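Local coordinates for proteasome protein (Corynebacterium glutamicum ATCC 13032, PDB 2P90) that is of unknown function but belongs to the PAC2 family, which also includes proteasome assembly chaperones, and so may share a related protein-binding role, at residues Y35-A38 / V42-S45; V145-P150 / R243-Q248; H200-H203 / P209-A212; E247-E250 / E254-R257. All coordinates share one frame; numbering follows the deposited sequence.

Contact 1. Residues Y35-A38 / V42-S45; sequences YADA and VESS
The carboxylates of D37 and E43 meet through one oxygen each, their planes nearly perpendicular, 85° apart. D37 OD1 and E43 OE1 come within 2.9 Å, and the approach is slanted: each of these oxygens stands well out of the plane of the other group, without lying squarely above it. The E43 carboxylate also turns both of its oxygens to the methylene of D37, with OE1 at 3.5 Å and OE2 at 3.7 Å from D37 CB. E43 gets there by folding back. Its CG sits between the backbone N and the carbonyl carbon (chi1 49°), and the chain then bends at chi2, so the acid reaches back toward the loop. The other oxygen of D37, OD2, accepts a hydrogen bond from the backbone N of G34, which holds that side chain against its own loop. Beside the acids V42 sets its carbons against oxygens: CB lies 4.0 Å from D37 OD1 and CG2 3.5 Å from A36 O, in van der Waals contact.

All of this sits where the loop after strand 27-33 runs into helix 41-52, a strand-to-helix turn at the heart of the fold. Backbone bonds from A36 and A38 to A140 tie the loop to the neighbouring strand 134-143, while V42 packs on A31. Two acceptors this close would repel if both were fully ionised. The crowding would probably raise the pKa of one of the two acids, and the start of the helix nearby may stabilise the remaining negative charge.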
loop_
_atom_site.group_PDB
_atom_site.type_symbol
_atom_site.label_atom_id
_atom_site.label_comp_id
_atom_site.label_asym_id
_atom_site.label_seq_id
_atom_site.Cartn_x
_atom_site.Cartn_y
_atom_site.Cartn_z
ATOM N N TYR B 35 -1.305 6.533 -11.809
ATOM C CA TYR B 35 -2.354 5.681 -12.341
ATOM C C TYR B 35 -2.087 5.208 -13.766
ATOM O O TYR B 35 -1.911 4.003 -14.000
ATOM C CB TYR B 35 -3.710 6.392 -12.250
ATOM C CG TYR B 35 -4.812 5.615 -12.903
ATOM C CD1 TYR B 35 -5.101 4.293 -12.494
ATOM C CD2 TYR B 35 -5.553 6.159 -13.944
ATOM C CE1 TYR B 35 -6.113 3.554 -13.077
ATOM C CE2 TYR B 35 -6.578 5.405 -14.563
ATOM C CZ TYR B 35 -6.851 4.115 -14.111
ATOM O OH TYR B 35 -7.859 3.370 -14.694
ATOM N N ALA B 36 -2.084 6.143 -14.724
ATOM C CA ALA B 36 -1.902 5.799 -16.140
ATOM C C ALA B 36 -0.702 6.569 -16.696
ATOM O O ALA B 36 -0.834 7.685 -17.245
ATOM C CB ALA B 36 -3.164 6.097 -16.934
ATOM N N ASP B 37 0.471 5.985 -16.535
ATOM C CA ASP B 37 1.717 6.724 -16.790
ATOM C C ASP B 37 2.611 6.170 -17.920
ATOM O O ASP B 37 3.836 6.396 -17.894
ATOM C CB ASP B 37 2.525 6.855 -15.499
ATOM C CG ASP B 37 1.738 7.560 -14.384
ATOM O OD1 ASP B 37 1.304 8.745 -14.561
ATOM O OD2 ASP B 37 1.553 6.905 -13.331
ATOM N N ALA B 38 1.997 5.461 -18.877
ATOM C CA ALA B 38 2.729 4.924 -20.038
ATOM C C ALA B 38 3.544 6.024 -20.741
ATOM O O ALA B 38 3.024 7.101 -21.019
ATOM C CB ALA B 38 1.783 4.254 -21.012
ATOM N N VAL B 42 1.895 11.711 -18.652
ATOM C CA VAL B 42 1.078 12.595 -17.792
ATOM C C VAL B 42 1.988 13.557 -17.003
ATOM O O VAL B 42 1.817 14.778 -17.056
ATOM C CB VAL B 42 0.096 11.787 -16.880
ATOM C CG1 VAL B 42 -0.583 12.684 -15.829
ATOM C CG2 VAL B 42 -0.973 11.105 -17.724
ATOM N N GLU B 43 2.973 13.000 -16.302
ATOM C CA GLU B 43 3.881 13.794 -15.512
ATOM C C GLU B 43 4.721 14.699 -16.439
ATOM O O GLU B 43 5.026 15.843 -16.077
ATOM C CB GLU B 43 4.734 12.896 -14.615
ATOM C CG GLU B 43 5.410 11.687 -15.369
ATOM C CD GLU B 43 4.597 10.297 -15.444
ATOM O OE1 GLU B 43 3.364 10.269 -15.947
ATOM O OE2 GLU B 43 5.284 9.246 -15.049
ATOM N N SER B 44 5.075 14.213 -17.633
ATOM C CA SER B 44 5.836 15.052 -18.575
ATOM C C SER B 44 5.055 16.256 -19.091
ATOM O O SER B 44 5.612 17.322 -19.260
ATOM C CB SER B 44 6.392 14.249 -19.739
ATOM O OG SER B 44 7.383 13.387 -19.235
ATOM N N SER B 45 3.771 16.067 -19.329
ATOM C CA SER B 45 2.915 17.140 -19.766
ATOM C C SER B 45 2.902 18.274 -18.756
ATOM O O SER B 45 3.135 19.430 -19.112
ATOM C CB SER B 45 1.504 16.619 -19.966
ATOM O OG SER B 45 1.492 15.667 -21.009
#

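Contact 2. Residues V145-P150 / R243-Q248; sequences VPHTRP and RQLMEQ
L245 lays its CB over one face of the H147 imidazole in a CH-pi contact, 3.8 Å from the ring centroid and 21° off the normal. The touch is displaced toward the rim of the ring: L245 CB is nearest to H147 CD2, at 3.6 Å. The leucine then runs back along the histidine, the two side chains sliding past each other in opposite senses, until L245 CD2 rests 3.8 Å from H147 CB. The opposite face of the imidazole is covered from within its own loop by T148 CG2, which stands 3.5 Å above the ring plane. With CG placed between the backbone N and the carbonyl carbon (chi1 74°), H147 sends its ring out from the loop to be held between threonine methyl and leucine.

The loop connects strands 134-143 and 153-157 of the main sheet, and here it makes a type I beta turn from P146 to R149, closed by a weak bond from R149 N to P146 O. What it meets is helix 232-250, one of the two long helices at the C-terminal end of the model.

Around this core, polar bonds set the pieces. H147 ND1 is hydrogen-bonded to Y204 OH, which fixes the rotation of the ring, and H242 brings a second imidazole against it. R149 NH1 donates to T148 O at 3.2 Å with an N-H...O angle of 160°, approaching from above the carbonyl plane. T148 OG1 bonds to E263, and R149 forms a salt bridge with D267, both on helix 253-276.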
loop_
_atom_site.group_PDB
_atom_site.type_symbol
_atom_site.label_atom_id
_atom_site.label_comp_id
_atom_site.label_asym_id
_atom_site.label_seq_id
_atom_site.Cartn_x
_atom_site.Cartn_y
_atom_site.Cartn_z
ATOM N N VAL B 145 -0.142 -0.618 -30.390
ATOM C CA VAL B 145 0.035 0.352 -31.450
ATOM C C VAL B 145 1.539 0.429 -31.649
ATOM O O VAL B 145 2.305 0.164 -30.697
ATOM C CB VAL B 145 -0.546 1.769 -31.097
ATOM C CG1 VAL B 145 -2.073 1.723 -30.931
ATOM C CG2 VAL B 145 0.142 2.411 -29.869
ATOM N N PRO B 146 1.983 0.750 -32.884
ATOM C CA PRO B 146 3.427 0.837 -33.171
ATOM C C PRO B 146 4.044 2.224 -32.984
ATOM O O PRO B 146 3.349 3.227 -33.140
ATOM C CB PRO B 146 3.502 0.439 -34.651
ATOM C CG PRO B 146 2.143 0.821 -35.232
ATOM C CD PRO B 146 1.158 0.969 -34.091
ATOM N N HIS B 147 5.349 2.282 -32.706
ATOM C CA HIS B 147 6.054 3.569 -32.687
ATOM C C HIS B 147 6.129 4.228 -34.057
ATOM O O HIS B 147 6.488 5.418 -34.168
ATOM C CB HIS B 147 7.477 3.443 -32.075
ATOM C CG HIS B 147 8.474 2.768 -32.966
ATOM N ND1 HIS B 147 8.637 1.400 -32.993
ATOM C CD2 HIS B 147 9.377 3.274 -33.844
ATOM C CE1 HIS B 147 9.587 1.090 -33.860
ATOM N NE2 HIS B 147 10.050 2.209 -34.390
ATOM N N THR B 148 5.799 3.455 -35.097
ATOM C CA THR B 148 5.931 3.887 -36.501
ATOM C C THR B 148 4.666 4.551 -37.058
ATOM O O THR B 148 4.581 4.828 -38.247
ATOM C CB THR B 148 6.327 2.698 -37.411
ATOM O OG1 THR B 148 5.454 1.599 -37.139
ATOM C CG2 THR B 148 7.813 2.239 -37.163
ATOM N N ARG B 149 3.683 4.801 -36.199
ATOM C CA ARG B 149 2.417 5.424 -36.609
ATOM C C ARG B 149 2.096 6.607 -35.681
ATOM O O ARG B 149 2.519 6.599 -34.523
ATOM C CB ARG B 149 1.286 4.389 -36.581
ATOM C CG ARG B 149 1.399 3.331 -37.658
ATOM C CD ARG B 149 1.151 3.965 -39.027
ATOM N NE ARG B 149 1.102 2.978 -40.098
ATOM C CZ ARG B 149 2.162 2.544 -40.786
ATOM N NH1 ARG B 149 3.402 2.990 -40.536
ATOM N NH2 ARG B 149 1.975 1.639 -41.733
ATOM N N PRO B 150 1.347 7.619 -36.178
ATOM C CA PRO B 150 1.015 8.763 -35.295
ATOM C C PRO B 150 0.393 8.311 -33.963
ATOM O O PRO B 150 -0.281 7.269 -33.912
ATOM C CB PRO B 150 0.003 9.582 -36.109
ATOM C CG PRO B 150 0.204 9.162 -37.563
ATOM C CD PRO B 150 0.758 7.750 -37.535
ATOM N N ARG B 243 14.346 7.788 -33.457
ATOM C CA ARG B 243 15.587 7.324 -34.070
ATOM C C ARG B 243 16.236 6.193 -33.274
ATOM O O ARG B 243 16.747 5.223 -33.869
ATOM C CB ARG B 243 16.564 8.480 -34.332
ATOM C CG ARG B 243 16.059 9.500 -35.367
ATOM C CD ARG B 243 17.161 10.497 -35.827
ATOM N NE ARG B 243 17.640 11.390 -34.761
ATOM C CZ ARG B 243 17.164 12.616 -34.511
ATOM N NH1 ARG B 243 16.178 13.132 -35.259
ATOM N NH2 ARG B 243 17.682 13.341 -33.511
ATOM N N GLN B 244 16.177 6.279 -31.946
ATOM C CA GLN B 244 16.676 5.180 -31.113
ATOM C C GLN B 244 15.865 3.899 -31.320
ATOM O O GLN B 244 16.405 2.779 -31.292
ATOM C CB GLN B 244 16.714 5.578 -29.642
ATOM C CG GLN B 244 17.579 6.810 -29.394
ATOM C CD GLN B 244 17.389 7.409 -28.000
ATOM O OE1 GLN B 244 16.265 7.743 -27.591
ATOM N NE2 GLN B 244 18.498 7.556 -27.268
ATOM N N LEU B 245 14.571 4.086 -31.559
ATOM C CA LEU B 245 13.647 2.996 -31.801
ATOM C C LEU B 245 13.819 2.415 -33.193
ATOM O O LEU B 245 13.704 1.213 -33.362
ATOM C CB LEU B 245 12.206 3.467 -31.597
ATOM C CG LEU B 245 11.371 3.173 -30.340
ATOM C CD1 LEU B 245 12.130 2.678 -29.099
ATOM C CD2 LEU B 245 10.512 4.387 -30.043
ATOM N N MET B 246 14.082 3.267 -34.181
ATOM C CA MET B 246 14.347 2.779 -35.541
ATOM C C MET B 246 15.575 1.870 -35.536
ATOM O O MET B 246 15.539 0.754 -36.044
ATOM C CB MET B 246 14.530 3.923 -36.533
ATOM C CG MET B 246 13.253 4.673 -36.912
ATOM S SD MET B 246 13.593 6.186 -37.883
ATOM C CE MET B 246 13.172 5.667 -39.565
ATOM N N GLU B 247 16.641 2.362 -34.920
ATOM C CA GLU B 247 17.907 1.666 -34.795
ATOM C C GLU B 247 17.758 0.290 -34.145
ATOM O O GLU B 247 18.395 -0.661 -34.579
ATOM C CB GLU B 247 18.894 2.534 -34.006
ATOM C CG GLU B 247 20.316 1.989 -33.971
ATOM C CD GLU B 247 21.282 2.830 -33.123
ATOM O OE1 GLU B 247 20.854 3.859 -32.515
ATOM O OE2 GLU B 247 22.479 2.438 -33.071
ATOM N N GLN B 248 16.908 0.188 -33.124
ATOM C CA GLN B 248 16.656 -1.094 -32.466
ATOM C C GLN B 248 15.830 -2.078 -33.276
ATOM O O GLN B 248 16.118 -3.270 -33.257
ATOM C CB GLN B 248 16.000 -0.887 -31.114
ATOM C CG GLN B 248 16.991 -0.895 -29.989
ATOM C CD GLN B 248 16.593 0.051 -28.880
ATOM O OE1 GLN B 248 15.405 0.365 -28.706
ATOM N NE2 GLN B 248 17.587 0.531 -28.127
#

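Contact 3. Residues H200-H203 / P209-A212; sequences HVPH and PYPA
V201, one of the two residues that meet Y210 here, is gripped through its backbone by hydrogen bonds to A141 and M143 of strand 134-143. The side of Y210 is fixed in a similar way, by a backbone bond to G39. No hydrogen bond joins the two segments themselves; what crosses between them is apolar packing on a buried tyrosine ring. P202 provides the face contact: its CD lies over the ring, 4.2 Å from the centroid and 25° off the normal, a CH-pi arrangement in which the proline and the tyrosine side chains cross at about a right angle. The approach is off centre, P202 CD being 3.8 Å from Y210 CE2, and P202 CG follows along the ring toward the hydroxyl end.

Strand 194-202 finishes with this valine and proline, and after a short loop the chain enters helix 211-225, so the tyrosine packs the entry to the helix of this beta-alpha unit back on the end of its strand. Nearer the root of the ring, V201 CG1 meets Y210 CB at 4.0 Å and comes obliquely to CD2 at the same distance. Y210 CG is anti to the backbone N (chi1 -165°), which carries the ring from the loop across the strand end. Further out, V241 and L245 of helix 232-250 pack on the same tyrosine, as do V205 and H147.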
loop_
_atom_site.group_PDB
_atom_site.type_symbol
_atom_site.label_atom_id
_atom_site.label_comp_id
_atom_site.label_asym_id
_atom_site.label_seq_id
_atom_site.Cartn_x
_atom_site.Cartn_y
_atom_site.Cartn_z
ATOM N N HIS B 200 -2.402 6.860 -26.506
ATOM C CA HIS B 200 -2.075 5.445 -26.657
ATOM C C HIS B 200 -0.606 5.303 -26.929
ATOM O O HIS B 200 -0.107 5.907 -27.872
ATOM C CB HIS B 200 -2.851 4.841 -27.825
ATOM C CG HIS B 200 -4.329 4.811 -27.602
ATOM N ND1 HIS B 200 -5.146 3.842 -28.143
ATOM C CD2 HIS B 200 -5.132 5.614 -26.867
ATOM C CE1 HIS B 200 -6.394 4.068 -27.777
ATOM N NE2 HIS B 200 -6.409 5.130 -26.988
ATOM N N VAL B 201 0.097 4.530 -26.101
ATOM C CA VAL B 201 1.536 4.460 -26.182
ATOM C C VAL B 201 1.892 3.016 -26.520
ATOM O O VAL B 201 1.302 2.116 -25.931
ATOM C CB VAL B 201 2.160 4.890 -24.817
ATOM C CG1 VAL B 201 3.699 4.766 -24.819
ATOM C CG2 VAL B 201 1.672 6.314 -24.404
ATOM N N PRO B 202 2.823 2.785 -27.491
ATOM C CA PRO B 202 3.236 1.412 -27.799
ATOM C C PRO B 202 3.583 0.710 -26.501
ATOM O O PRO B 202 4.343 1.250 -25.720
ATOM C CB PRO B 202 4.487 1.604 -28.668
ATOM C CG PRO B 202 4.301 2.913 -29.288
ATOM C CD PRO B 202 3.519 3.762 -28.357
ATOM N N HIS B 203 3.005 -0.459 -26.257
ATOM C CA HIS B 203 3.185 -1.126 -24.976
ATOM C C HIS B 203 4.649 -1.434 -24.718
ATOM O O HIS B 203 5.094 -1.388 -23.566
ATOM C CB HIS B 203 2.337 -2.413 -24.876
ATOM C CG HIS B 203 2.768 -3.484 -25.821
ATOM N ND1 HIS B 203 2.534 -3.416 -27.178
ATOM C CD2 HIS B 203 3.455 -4.633 -25.614
ATOM C CE1 HIS B 203 3.054 -4.484 -27.768
ATOM N NE2 HIS B 203 3.620 -5.236 -26.840
ATOM N N PRO B 209 10.403 7.080 -21.116
ATOM C CA PRO B 209 9.775 8.280 -21.682
ATOM C C PRO B 209 9.463 8.148 -23.183
ATOM O O PRO B 209 10.321 7.775 -23.982
ATOM C CB PRO B 209 10.821 9.367 -21.413
ATOM C CG PRO B 209 11.481 8.904 -20.133
ATOM C CD PRO B 209 11.587 7.417 -20.299
ATOM N N TYR B 210 8.221 8.413 -23.545
ATOM C CA TYR B 210 7.789 8.439 -24.944
ATOM C C TYR B 210 7.188 9.829 -25.255
ATOM O O TYR B 210 5.976 10.023 -25.212
ATOM C CB TYR B 210 6.815 7.282 -25.241
ATOM C CG TYR B 210 6.618 7.030 -26.707
ATOM C CD1 TYR B 210 7.616 6.430 -27.477
ATOM C CD2 TYR B 210 5.435 7.400 -27.333
ATOM C CE1 TYR B 210 7.419 6.200 -28.845
ATOM C CE2 TYR B 210 5.231 7.196 -28.660
ATOM C CZ TYR B 210 6.222 6.602 -29.424
ATOM O OH TYR B 210 5.986 6.393 -30.751
ATOM N N PRO B 211 8.060 10.817 -25.517
ATOM C CA PRO B 211 7.625 12.224 -25.744
ATOM C C PRO B 211 6.581 12.486 -26.806
ATOM O O PRO B 211 5.868 13.483 -26.702
ATOM C CB PRO B 211 8.928 12.963 -26.069
ATOM C CG PRO B 211 10.012 12.120 -25.462
ATOM C CD PRO B 211 9.535 10.690 -25.535
ATOM N N ALA B 212 6.467 11.645 -27.827
ATOM C CA ALA B 212 5.401 11.846 -28.834
ATOM C C ALA B 212 3.996 11.849 -28.162
ATOM O O ALA B 212 3.063 12.545 -28.602
ATOM C CB ALA B 212 5.495 10.792 -29.955
#

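Contact 4. Residues E247-E250 / E254-R257; sequences EQTE and EIQR
T249 and I255 pack together at the tight turn between two consecutive helices, 232-250 and 253-276. The junction lies at the surface, far from the centre of the chain.

The van der Waals part is small. I255 CG2 rests 3.6 Å from T249 CB and nearly as close to T249 CA, while I255 CD1 makes a long approach, 4.1 Å, to the carbonyl oxygen of Q248. I255 CG1 is anti to its own carbonyl carbon (chi1 -64°), and the two branches thereby spread over neighbouring parts of the preceding helix end.

The polar part centres on Q256, whose chain bends at chi2 to bring its amide up to the last carbonyl groups of helix 232-250. The amide is probably turned over in the model; as placed, OE1 sits 2.8 Å from T249 O and 2.9 Å from E250 O. Within the turn, the backbone N of I255 is hydrogen-bonded to S252 OG. Closer to the backbone than the amide, Q256 CG passes 3.3 Å from T249 O, and on its way meets the threonine hydroxyl, with T249 OG1 3.7 Å from that same CG.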
loop_
_atom_site.group_PDB
_atom_site.type_symbol
_atom_site.label_atom_id
_atom_site.label_comp_id
_atom_site.label_asym_id
_atom_site.label_seq_id
_atom_site.Cartn_x
_atom_site.Cartn_y
_atom_site.Cartn_z
ATOM N N GLU B 247 16.641 2.362 -34.920
ATOM C CA GLU B 247 17.907 1.666 -34.795
ATOM C C GLU B 247 17.758 0.290 -34.145
ATOM O O GLU B 247 18.395 -0.661 -34.579
ATOM C CB GLU B 247 18.894 2.534 -34.006
ATOM C CG GLU B 247 20.316 1.989 -33.971
ATOM C CD GLU B 247 21.282 2.830 -33.123
ATOM O OE1 GLU B 247 20.854 3.859 -32.515
ATOM O OE2 GLU B 247 22.479 2.438 -33.071
ATOM N N GLN B 248 16.908 0.188 -33.124
ATOM C CA GLN B 248 16.656 -1.094 -32.466
ATOM C C GLN B 248 15.830 -2.078 -33.276
ATOM O O GLN B 248 16.118 -3.270 -33.257
ATOM C CB GLN B 248 16.000 -0.887 -31.114
ATOM C CG GLN B 248 16.991 -0.895 -29.989
ATOM C CD GLN B 248 16.593 0.051 -28.880
ATOM O OE1 GLN B 248 15.405 0.365 -28.706
ATOM N NE2 GLN B 248 17.587 0.531 -28.127
ATOM N N THR B 249 14.794 -1.589 -33.957
ATOM C CA THR B 249 13.941 -2.456 -34.772
ATOM C C THR B 249 14.720 -2.917 -36.000
ATOM O O THR B 249 14.559 -4.053 -36.460
ATOM C CB THR B 249 12.495 -1.838 -35.089
ATOM O OG1 THR B 249 11.929 -2.434 -36.273
ATOM C CG2 THR B 249 12.531 -0.345 -35.292
ATOM N N GLU B 250 15.595 -2.034 -36.477
ATOM C CA GLU B 250 16.526 -2.314 -37.586
ATOM C C GLU B 250 17.405 -3.548 -37.328
ATOM O O GLU B 250 17.586 -4.381 -38.202
ATOM C CB GLU B 250 17.411 -1.077 -37.863
ATOM C CG GLU B 250 18.294 -1.184 -39.095
ATOM C CD GLU B 250 17.491 -1.522 -40.356
ATOM O OE1 GLU B 250 16.538 -0.768 -40.683
ATOM O OE2 GLU B 250 17.810 -2.544 -41.017
ATOM N N GLU B 254 12.775 -10.300 -35.806
ATOM C CA GLU B 254 11.719 -10.608 -34.850
ATOM C C GLU B 254 10.927 -9.345 -34.445
ATOM O O GLU B 254 9.692 -9.351 -34.463
ATOM C CB GLU B 254 12.319 -11.323 -33.637
ATOM C CG GLU B 254 11.308 -11.943 -32.677
ATOM C CD GLU B 254 11.803 -13.275 -32.059
ATOM O OE1 GLU B 254 11.927 -14.284 -32.809
ATOM O OE2 GLU B 254 12.052 -13.321 -30.824
ATOM N N ILE B 255 11.641 -8.269 -34.105
ATOM C CA ILE B 255 11.041 -6.959 -33.804
ATOM C C ILE B 255 10.368 -6.319 -35.036
ATOM O O ILE B 255 9.284 -5.733 -34.910
ATOM C CB ILE B 255 12.068 -5.971 -33.149
ATOM C CG1 ILE B 255 12.529 -6.496 -31.778
ATOM C CG2 ILE B 255 11.463 -4.593 -32.948
ATOM C CD1 ILE B 255 13.646 -5.652 -31.097
ATOM N N GLN B 256 10.989 -6.438 -36.214
ATOM C CA GLN B 256 10.430 -5.882 -37.457
ATOM C C GLN B 256 9.051 -6.475 -37.804
ATOM O O GLN B 256 8.166 -5.810 -38.369
ATOM C CB GLN B 256 11.391 -6.127 -38.621
ATOM C CG GLN B 256 12.496 -5.093 -38.762
ATOM C CD GLN B 256 13.786 -5.676 -39.344
ATOM O OE1 GLN B 256 14.893 -5.234 -39.003
ATOM N NE2 GLN B 256 13.649 -6.692 -40.202
ATOM N N ARG B 257 8.920 -7.749 -37.457
ATOM C CA ARG B 257 7.760 -8.569 -37.697
ATOM C C ARG B 257 6.628 -8.117 -36.774
ATOM O O ARG B 257 5.492 -7.922 -37.212
ATOM C CB ARG B 257 8.169 -10.020 -37.450
ATOM C CG ARG B 257 7.062 -11.017 -37.112
ATOM C CD ARG B 257 7.362 -12.415 -37.730
ATOM N NE ARG B 257 8.773 -12.830 -37.610
ATOM C CZ ARG B 257 9.738 -12.583 -38.508
ATOM N NH1 ARG B 257 9.476 -11.903 -39.622
ATOM N NH2 ARG B 257 10.985 -13.013 -38.289
#

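In the fold
Contacts 2 and 3 form one packed region, their centres 10 Å apart: V145 O lies 3.3 Å from P202 CB, and Y210 OH is 3.4 Å from H147 CA, so the tyrosine reaches the loop that carries the histidine. Contact 4 continues along the same helix 232-250, sharing E247 and Q248 with contact 2, and H147 CE1 touches T249 CG2 at 3.6 Å. Contact 1 lies closest to the centre of the chain and joins the group through A38 O, 3.7 Å from V201 CG2 of contact 3; its centre is about 26 Å from that of contact 4. The series thus runs from the end of a central strand out to the C-terminal helices.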